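Local structure of alpha-1,6-mannanase (Bacteroides thetaiotaomicron, 4V1S) at residues I85-L88 / Y89-E93; W263-N266 / A267-I271; I343-H347 / N348-D352. The protein probably hydrolyses alpha-1,6-mannosidic linkages in mannan as a family 76 glycoside hydrolase of a gut symbiont. All coordinates share one frame; numbering follows the deposited sequence. Where two conformers were deposited one is given.

How the contacts relate
Each contact is local, within or at the end of a different helix. Contacts 1 and 2 are core packing, their centres about 10 Å from the centre of the chain and on opposite sides of it. Contact 3 sits about 20 Å out, where helix 334-350 ends near the surface. Contacts 1 and 2 do not touch, but both lean on Trp147 of helix 142-159: Tyr89 hydrogen-bonds to its backbone oxygen and Phe269 meets its ring. Contacts 1 and 3 both pack on helix 374-394. Contact 1 combines tyrosine rings with threonine hydroxyls folded back on the backbone. Contact 2 is a helix start with an aromatic surround. Contact 3 is more polar, with histidine, asparagine and arginine at a helix end.

Contact 1 of 3, residues I85-L88 / Y89-E93; sequences IFLL and YTYTE
Tyr89 packs back along its helix on Ile85, one turn earlier. The two side chains run alongside each other. CG2 of Ile85 sits over the ring face of Tyr89 in a CH-pi contact, 3.8 Å from the ring centroid. Tyr89 has chi1 -69°, with CG anti to its carbonyl carbon. This brings the ring over Ile85 O, which lies 3.2 Å above the ring plane near its rim. The phenol OH is held by Trp147 O of helix 142-159.

Leu87 and Tyr91 also lie side by side, with Leu87 O over one face of the Tyr91 ring. CB of Leu87 meets CE2 of Tyr91 at 3.9 Å, and Leu87 CD2 lies 3.7 Å from Tyr91 OH. These residues belong to helix 81-97 of the (alpha/alpha)6 barrel found in family 76. Here it packs against helices 99-114, 142-159 and 374-394.

Leu88 contributes its carbonyl. Leu88 O accepts from both Thr92 N, at 3.0 Å, and Thr92 OG1, at 2.8 Å, and the two donors come from opposite faces of the carbonyl plane. Phe86 O is gripped the same way by Thr90, with OG1 of Thr90 at 2.7 Å from it.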
loop_
_atom_site.group_PDB
_atom_site.type_symbol
_atom_site.label_atom_id
_atom_site.label_comp_id
_atom_site.label_asym_id
_atom_site.label_seq_id
_atom_site.Cartn_x
_atom_site.Cartn_y
_atom_site.Cartn_z
ATOM N N ILE A 85 4.296 5.639 -4.975
ATOM C CA ILE A 85 3.716 5.490 -3.621
ATOM C C ILE A 85 4.597 4.599 -2.767
ATOM O O ILE A 85 4.811 4.855 -1.570
ATOM C CB ILE A 85 2.262 4.971 -3.703
ATOM C CG1 ILE A 85 1.391 5.959 -4.528
ATOM C CG2 ILE A 85 1.670 4.742 -2.329
ATOM C CD1 ILE A 85 -0.022 5.459 -4.775
ATOM N N PHE A 86 5.176 3.541 -3.358
ATOM C CA PHE A 86 6.110 2.749 -2.583
ATOM C C PHE A 86 7.375 3.519 -2.203
ATOM O O PHE A 86 7.891 3.304 -1.132
ATOM C CB PHE A 86 6.486 1.466 -3.286
ATOM C CG PHE A 86 5.342 0.492 -3.411
ATOM C CD1 PHE A 86 4.863 -0.179 -2.304
ATOM C CD2 PHE A 86 4.819 0.135 -4.674
ATOM C CE1 PHE A 86 3.852 -1.120 -2.402
ATOM C CE2 PHE A 86 3.782 -0.807 -4.785
ATOM C CZ PHE A 86 3.313 -1.427 -3.645
ATOM N N LEU A 87 7.831 4.430 -3.059
ATOM C CA LEU A 87 8.944 5.261 -2.673
ATOM C C LEU A 87 8.524 6.175 -1.519
ATOM O O LEU A 87 9.229 6.300 -0.544
ATOM C CB LEU A 87 9.455 6.090 -3.874
ATOM C CG LEU A 87 10.159 5.334 -4.971
ATOM C CD1 LEU A 87 10.473 6.258 -6.122
ATOM C CD2 LEU A 87 11.432 4.702 -4.423
ATOM N N LEU A 88 7.339 6.778 -1.610
ATOM C CA LEU A 88 6.834 7.599 -0.506
ATOM C C LEU A 88 6.841 6.803 0.812
ATOM O O LEU A 88 7.281 7.290 1.852
ATOM C CB LEU A 88 5.411 8.048 -0.838
ATOM C CG LEU A 88 4.655 8.863 0.195
ATOM C CD1 LEU A 88 5.348 10.195 0.420
ATOM C CD2 LEU A 88 3.200 9.069 -0.232
ATOM N N TYR A 89 6.308 5.588 0.773
ATOM C CA TYR A 89 6.281 4.712 1.961
ATOM C C TYR A 89 7.708 4.426 2.488
ATOM O O TYR A 89 7.953 4.370 3.691
ATOM C CB TYR A 89 5.639 3.380 1.617
ATOM C CG TYR A 89 4.164 3.361 1.310
ATOM C CD1 TYR A 89 3.342 4.476 1.485
ATOM C CD2 TYR A 89 3.573 2.172 0.842
ATOM C CE1 TYR A 89 1.979 4.406 1.145
ATOM C CE2 TYR A 89 2.223 2.080 0.564
ATOM C CZ TYR A 89 1.400 3.197 0.735
ATOM O OH TYR A 89 0.024 3.078 0.485
ATOM N N THR A 90 8.642 4.245 1.560
ATOM C CA THR A 90 10.018 3.907 1.914
ATOM C C THR A 90 10.696 5.057 2.628
ATOM O O THR A 90 11.270 4.897 3.715
ATOM C CB THR A 90 10.833 3.521 0.675
ATOM O OG1 THR A 90 10.192 2.420 0.055
ATOM C CG2 THR A 90 12.231 3.164 1.048
ATOM N N TYR A 91 10.597 6.245 2.038
ATOM C CA TYR A 91 11.259 7.413 2.644
ATOM C C TYR A 91 10.621 7.768 3.986
ATOM O O TYR A 91 11.305 8.145 4.951
ATOM C CB TYR A 91 11.240 8.613 1.697
ATOM C CG TYR A 91 11.798 8.368 0.312
ATOM C CD1 TYR A 91 12.961 7.651 0.109
ATOM C CD2 TYR A 91 11.175 8.915 -0.807
ATOM C CE1 TYR A 91 13.428 7.421 -1.181
ATOM C CE2 TYR A 91 11.670 8.740 -2.084
ATOM C CZ TYR A 91 12.821 8.033 -2.276
ATOM O OH TYR A 91 13.269 7.843 -3.597
ATOM N N THR A 92 9.312 7.651 4.055
ATOM C CA THR A 92 8.615 7.857 5.311
ATOM C C THR A 92 9.103 6.915 6.410
ATOM O O THR A 92 9.434 7.357 7.508
ATOM C CB THR A 92 7.124 7.714 5.111
ATOM O OG1 THR A 92 6.677 8.714 4.181
ATOM C CG2 THR A 92 6.386 7.839 6.459
ATOM N N GLU A 93 9.191 5.618 6.104
ATOM C CA GLU A 93 9.724 4.677 7.082
ATOM C C GLU A 93 11.182 4.993 7.423
ATOM O O GLU A 93 11.606 4.829 8.573
ATOM C CB GLU A 93 9.578 3.248 6.595
ATOM C CG GLU A 93 9.853 2.163 7.620
ATOM C CD GLU A 93 8.770 1.977 8.689
ATOM O OE1 GLU A 93 7.937 2.875 8.894
ATOM O OE2 GLU A 93 8.760 0.908 9.360
#

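Contact 2 of 3, residues W263-N266 / A267-I271; sequences WSYN and AGFMI
Phe269 and Tyr265 meet one turn apart at the start of helix 264-281, one of the helices of the (alpha/alpha)6 barrel of family 76. CB of Tyr265 touches CD2 of Phe269 at 4.2 Å, a loose apolar contact. Closer in, Tyr265 O lies at the edge of the Phe269 ring, near its plane, and approaches CD2 of Phe269 to 3.4 Å. The same oxygen accepts the backbone bond from Phe269 N.

CB of Ala267 rests 3.5 Å from Ser264 O. That oxygen also takes the N-H of Gly268. Asn266 O is met by the side chain of Met270: CG of Met270 comes within 3.2 Å of it, and the chain then bends at chi2 and chi3 and leads away.

Trp263 holds the N-cap position. Its carbonyl begins the helix by accepting from Asn266 N at 3.2 Å. The Tyr265 side chain has chi1 80°, with CG beside both the backbone N and the carbonyl carbon. This brings the ring edge against CB of Trp263, while OD1 of Asn266 lies over a face near the rim.

Further out, Phe315 stacks on the Tyr265 ring and also meets Trp263. Ser264 OG is hydrogen-bonded to Asp311, Phe269 meets Trp147 edge to face, and Ile203 of helix 202-219 touches Tyr265, Asn266 and Phe269. The phenol end of Tyr265 may line a pocket, since a glycerol, probably from the crystallisation liquor, is bound there: its O3 is hydrogen-bonded to Tyr265 OH.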
loop_
_atom_site.group_PDB
_atom_site.type_symbol
_atom_site.label_atom_id
_atom_site.label_comp_id
_atom_site.label_asym_id
_atom_site.label_seq_id
_atom_site.Cartn_x
_atom_site.Cartn_y
_atom_site.Cartn_z
ATOM N N TRP A 263 -7.297 -11.567 -4.219
ATOM C CA TRP A 263 -5.961 -11.013 -4.217
ATOM C C TRP A 263 -5.526 -10.757 -2.790
ATOM O O TRP A 263 -6.311 -10.257 -1.966
ATOM C CB TRP A 263 -5.907 -9.662 -4.963
ATOM C CG TRP A 263 -6.186 -9.774 -6.426
ATOM C CD1 TRP A 263 -7.184 -9.198 -7.087
ATOM C CD2 TRP A 263 -5.381 -10.454 -7.406
ATOM N NE1 TRP A 263 -7.121 -9.509 -8.427
ATOM C CE2 TRP A 263 -6.002 -10.276 -8.649
ATOM C CE3 TRP A 263 -4.203 -11.212 -7.344
ATOM C CZ2 TRP A 263 -5.483 -10.814 -9.832
ATOM C CZ3 TRP A 263 -3.675 -11.748 -8.498
ATOM C CH2 TRP A 263 -4.320 -11.541 -9.743
ATOM N N SER A 264 -4.240 -10.952 -2.549
ATOM C CA SER A 264 -3.683 -10.764 -1.214
ATOM C C SER A 264 -3.906 -9.377 -0.613
ATOM O O SER A 264 -4.230 -9.286 0.570
ATOM C CB SER A 264 -2.184 -11.128 -1.189
ATOM O OG SER A 264 -1.456 -10.350 -2.119
ATOM N N TYR A 265 -3.732 -8.312 -1.400
ATOM C CA TYR A 265 -3.822 -6.979 -0.871
ATOM C C TYR A 265 -5.237 -6.550 -0.473
ATOM O O TYR A 265 -5.410 -5.679 0.352
ATOM C CB TYR A 265 -3.188 -5.962 -1.808
ATOM C CG TYR A 265 -3.991 -5.485 -3.011
ATOM C CD1 TYR A 265 -4.828 -6.353 -3.759
ATOM C CD2 TYR A 265 -3.880 -4.171 -3.440
ATOM C CE1 TYR A 265 -5.534 -5.912 -4.863
ATOM C CE2 TYR A 265 -4.584 -3.711 -4.530
ATOM C CZ TYR A 265 -5.409 -4.574 -5.251
ATOM O OH TYR A 265 -6.102 -4.097 -6.327
ATOM N N ASN A 266 -6.244 -7.197 -1.031
ATOM C CA ASN A 266 -7.625 -6.917 -0.606
ATOM C C ASN A 266 -7.874 -7.477 0.801
ATOM O O ASN A 266 -8.492 -6.824 1.629
ATOM C CB ASN A 266 -8.620 -7.445 -1.623
ATOM C CG ASN A 266 -8.785 -6.500 -2.774
ATOM O OD1 ASN A 266 -8.640 -5.276 -2.605
ATOM N ND2 ASN A 266 -9.040 -7.034 -3.942
ATOM N N ALA A 267 -7.319 -8.653 1.088
ATOM C CA ALA A 267 -7.270 -9.145 2.485
ATOM C C ALA A 267 -6.395 -8.247 3.377
ATOM O O ALA A 267 -6.826 -7.818 4.451
ATOM C CB ALA A 267 -6.799 -10.588 2.542
ATOM N N GLY A 268 -5.184 -7.942 2.913
ATOM C CA GLY A 268 -4.217 -7.252 3.755
ATOM C C GLY A 268 -4.655 -5.857 4.165
ATOM O O GLY A 268 -4.564 -5.493 5.317
ATOM N N PHE A 269 -5.126 -5.051 3.223
ATOM C CA PHE A 269 -5.556 -3.723 3.589
ATOM C C PHE A 269 -6.819 -3.749 4.478
ATOM O O PHE A 269 -6.965 -2.875 5.312
ATOM C CB PHE A 269 -5.798 -2.822 2.385
ATOM C CG PHE A 269 -4.536 -2.199 1.810
ATOM C CD1 PHE A 269 -3.915 -1.143 2.472
ATOM C CD2 PHE A 269 -4.050 -2.578 0.568
ATOM C CE1 PHE A 269 -2.802 -0.535 1.945
ATOM C CE2 PHE A 269 -2.942 -1.953 0.030
ATOM C CZ PHE A 269 -2.334 -0.934 0.721
ATOM N N MET A 270 -7.678 -4.762 4.339
ATOM C CA MET A 270 -8.786 -4.938 5.277
ATOM C C MET A 270 -8.300 -5.310 6.679
ATOM O O MET A 270 -8.756 -4.730 7.651
ATOM C CB MET A 270 -9.845 -5.930 4.779
ATOM C CG MET A 270 -10.621 -5.478 3.528
ATOM S SD MET A 270 -11.590 -3.960 3.710
ATOM C CE MET A 270 -12.922 -4.617 4.699
ATOM N N ILE A 271 -7.323 -6.202 6.761
ATOM C CA ILE A 271 -6.727 -6.578 8.036
ATOM C C ILE A 271 -6.167 -5.318 8.735
ATOM O O ILE A 271 -6.437 -5.074 9.917
ATOM C CB ILE A 271 -5.648 -7.663 7.854
ATOM C CG1 ILE A 271 -6.274 -8.985 7.439
ATOM C CG2 ILE A 271 -4.841 -7.849 9.138
ATOM C CD1 ILE A 271 -5.261 -9.898 6.740
#

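Contact 3 of 3, residues I343-H347 / N348-D352; sequences INFIH and NKLRD
A wider pi-type turn closes helix 334-350, where Ile346 meets Leu350 and Arg351. Ile346 O accepts two backbone N-H groups, from Leu350 and Arg351, each at 3.1 Å. Arg351 N lies nearly in line with the C=O of Ile346. The Leu350 donor stands above the carbonyl plane, 47° out of it. Phe345 O takes Lys349 N at 2.8 Å, with a weak longer bond from Leu350 N. Arg351 is the first residue to leave helical geometry.

His347 is the centre of the side-chain contact. Its CG is anti to the backbone N, chi1 -172°, which carries the ring alongside the Arg351 side chain. ND1 donates to OD1 of Asn348 at 3.1 Å, almost in the ring plane, and this bond helps to fix the rotation of the ring. The amide of Asn348 is turned 72° from that ring. Arg351 has two conformers; in one of them the guanidinium lies flat on His347 with the centres 4.3 Å apart. This stack, and the weak bond from NH1 to His347 O, are therefore doubtful as permanent features.

Elsewhere on the turn, Lys349 CB makes a CH-pi contact over one face of the Phe345 ring, though the lysine is modelled in two conformers. CE2 of Phe345 touches Leu350 CD2 at 3.7 Å.

His347 also stacks on Trp49 of helix 46-61, and Asn344 is hydrogen-bonded to Tyr46 on that helix. Ile346 packs on Tyr384 of helix 374-394. Trp361, in a loop, touches both Ile346 and Leu350, while backbone bonds to Thr365 tie Lys349 to the chain that leads towards helix 374-394.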
loop_
_atom_site.group_PDB
_atom_site.type_symbol
_atom_site.label_atom_id
_atom_site.label_comp_id
_atom_site.label_asym_id
_atom_site.label_seq_id
_atom_site.Cartn_x
_atom_site.Cartn_y
_atom_site.Cartn_z
ATOM N N ILE A 343 10.823 -11.438 3.914
ATOM C CA ILE A 343 11.728 -10.386 3.393
ATOM C C ILE A 343 13.096 -10.988 3.017
ATOM O O ILE A 343 13.693 -10.616 1.987
ATOM C CB ILE A 343 11.791 -9.181 4.360
ATOM C CG1 ILE A 343 10.393 -8.531 4.426
ATOM C CG2 ILE A 343 12.821 -8.180 3.879
ATOM C CD1 ILE A 343 10.227 -7.518 5.524
ATOM N N ASN A 344 13.586 -11.941 3.804
ATOM C CA ASN A 344 14.836 -12.634 3.463
ATOM C C ASN A 344 14.721 -13.339 2.137
ATOM O O ASN A 344 15.641 -13.318 1.346
ATOM C CB ASN A 344 15.231 -13.612 4.582
ATOM C CG ASN A 344 15.662 -12.901 5.878
ATOM O OD1 ASN A 344 15.920 -11.706 5.909
ATOM N ND2 ASN A 344 15.731 -13.650 6.948
ATOM N N PHE A 345 13.568 -13.970 1.900
ATOM C CA PHE A 345 13.315 -14.635 0.636
ATOM C C PHE A 345 13.361 -13.663 -0.542
ATOM O O PHE A 345 13.926 -13.960 -1.578
ATOM C CB PHE A 345 11.969 -15.371 0.684
ATOM C CG PHE A 345 11.619 -16.081 -0.600
ATOM C CD1 PHE A 345 12.080 -17.325 -0.855
ATOM C CD2 PHE A 345 10.788 -15.457 -1.540
ATOM C CE1 PHE A 345 11.734 -17.991 -2.027
ATOM C CE2 PHE A 345 10.456 -16.089 -2.725
ATOM C CZ PHE A 345 10.928 -17.375 -2.955
ATOM N N ILE A 346 12.738 -12.504 -0.400
ATOM C CA ILE A 346 12.813 -11.498 -1.444
ATOM C C ILE A 346 14.269 -11.208 -1.819
ATOM O O ILE A 346 14.632 -11.236 -2.983
ATOM C CB ILE A 346 12.087 -10.201 -1.009
ATOM C CG1 ILE A 346 10.583 -10.470 -0.821
ATOM C CG2 ILE A 346 12.283 -9.111 -2.067
ATOM C CD1 ILE A 346 9.901 -9.345 -0.081
ATOM N N HIS A 347 15.103 -10.946 -0.839
ATOM C CA HIS A 347 16.524 -10.618 -1.111
ATOM C C HIS A 347 17.321 -11.802 -1.654
ATOM O O HIS A 347 18.099 -11.683 -2.604
ATOM C CB HIS A 347 17.159 -10.093 0.149
ATOM C CG HIS A 347 18.533 -9.552 -0.056
ATOM N ND1 HIS A 347 19.668 -10.265 0.258
ATOM C CD2 HIS A 347 18.954 -8.388 -0.598
ATOM C CE1 HIS A 347 20.732 -9.539 -0.042
ATOM N NE2 HIS A 347 20.325 -8.393 -0.551
ATOM N N ASN A 348 17.168 -12.929 -0.984
ATOM C CA ASN A 348 17.990 -14.107 -1.241
ATOM C C ASN A 348 17.586 -14.904 -2.470
ATOM O O ASN A 348 18.430 -15.539 -3.093
ATOM C CB ASN A 348 18.036 -14.968 0.031
ATOM C CG ASN A 348 18.683 -14.237 1.216
ATOM O OD1 ASN A 348 19.401 -13.221 1.065
ATOM N ND2 ASN A 348 18.412 -14.740 2.418
ATOM N N LYS A 349 16.302 -14.873 -2.811
ATOM C CA LYS A 349 15.767 -15.691 -3.903
ATOM C C LYS A 349 15.137 -14.924 -5.071
ATOM O O LYS A 349 15.142 -15.415 -6.215
ATOM C CB LYS A 349 14.771 -16.702 -3.357
ATOM C CG LYS A 349 15.390 -17.723 -2.435
ATOM C CD LYS A 349 16.364 -18.596 -3.216
ATOM C CE LYS A 349 17.070 -19.647 -2.366
ATOM N NZ LYS A 349 17.898 -20.517 -3.254
ATOM N N LEU A 350 14.618 -13.723 -4.820
ATOM C CA LEU A 350 13.989 -12.960 -5.922
ATOM C C LEU A 350 14.895 -11.955 -6.623
ATOM O O LEU A 350 14.773 -11.775 -7.833
ATOM C CB LEU A 350 12.719 -12.263 -5.442
ATOM C CG LEU A 350 11.641 -13.188 -4.856
ATOM C CD1 LEU A 350 10.441 -12.349 -4.430
ATOM C CD2 LEU A 350 11.209 -14.261 -5.861
ATOM N N ARG A 351 15.775 -11.302 -5.860
ATOM C CA ARG A 351 16.723 -10.349 -6.420
ATOM C C ARG A 351 17.531 -11.026 -7.515
ATOM O O ARG A 351 18.104 -12.117 -7.315
ATOM C CB ARG A 351 17.664 -9.826 -5.335
ATOM C CG ARG A 351 18.612 -8.726 -5.796
ATOM C CD ARG A 351 19.482 -8.243 -4.641
ATOM N NE ARG A 351 20.870 -8.683 -4.730
ATOM C CZ ARG A 351 21.403 -9.703 -4.060
ATOM N NH1 ARG A 351 20.678 -10.451 -3.231
ATOM N NH2 ARG A 351 22.685 -9.961 -4.223
ATOM N N ASP A 352 17.611 -10.386 -8.662
ATOM C CA ASP A 352 18.383 -10.977 -9.769
ATOM C C ASP A 352 19.840 -10.488 -9.737
ATOM O O ASP A 352 20.239 -9.755 -8.842
ATOM C CB ASP A 352 17.678 -10.815 -11.130
ATOM C CG ASP A 352 17.882 -9.441 -11.796
ATOM O OD1 ASP A 352 18.594 -8.562 -11.272
ATOM O OD2 ASP A 352 17.290 -9.273 -12.892
#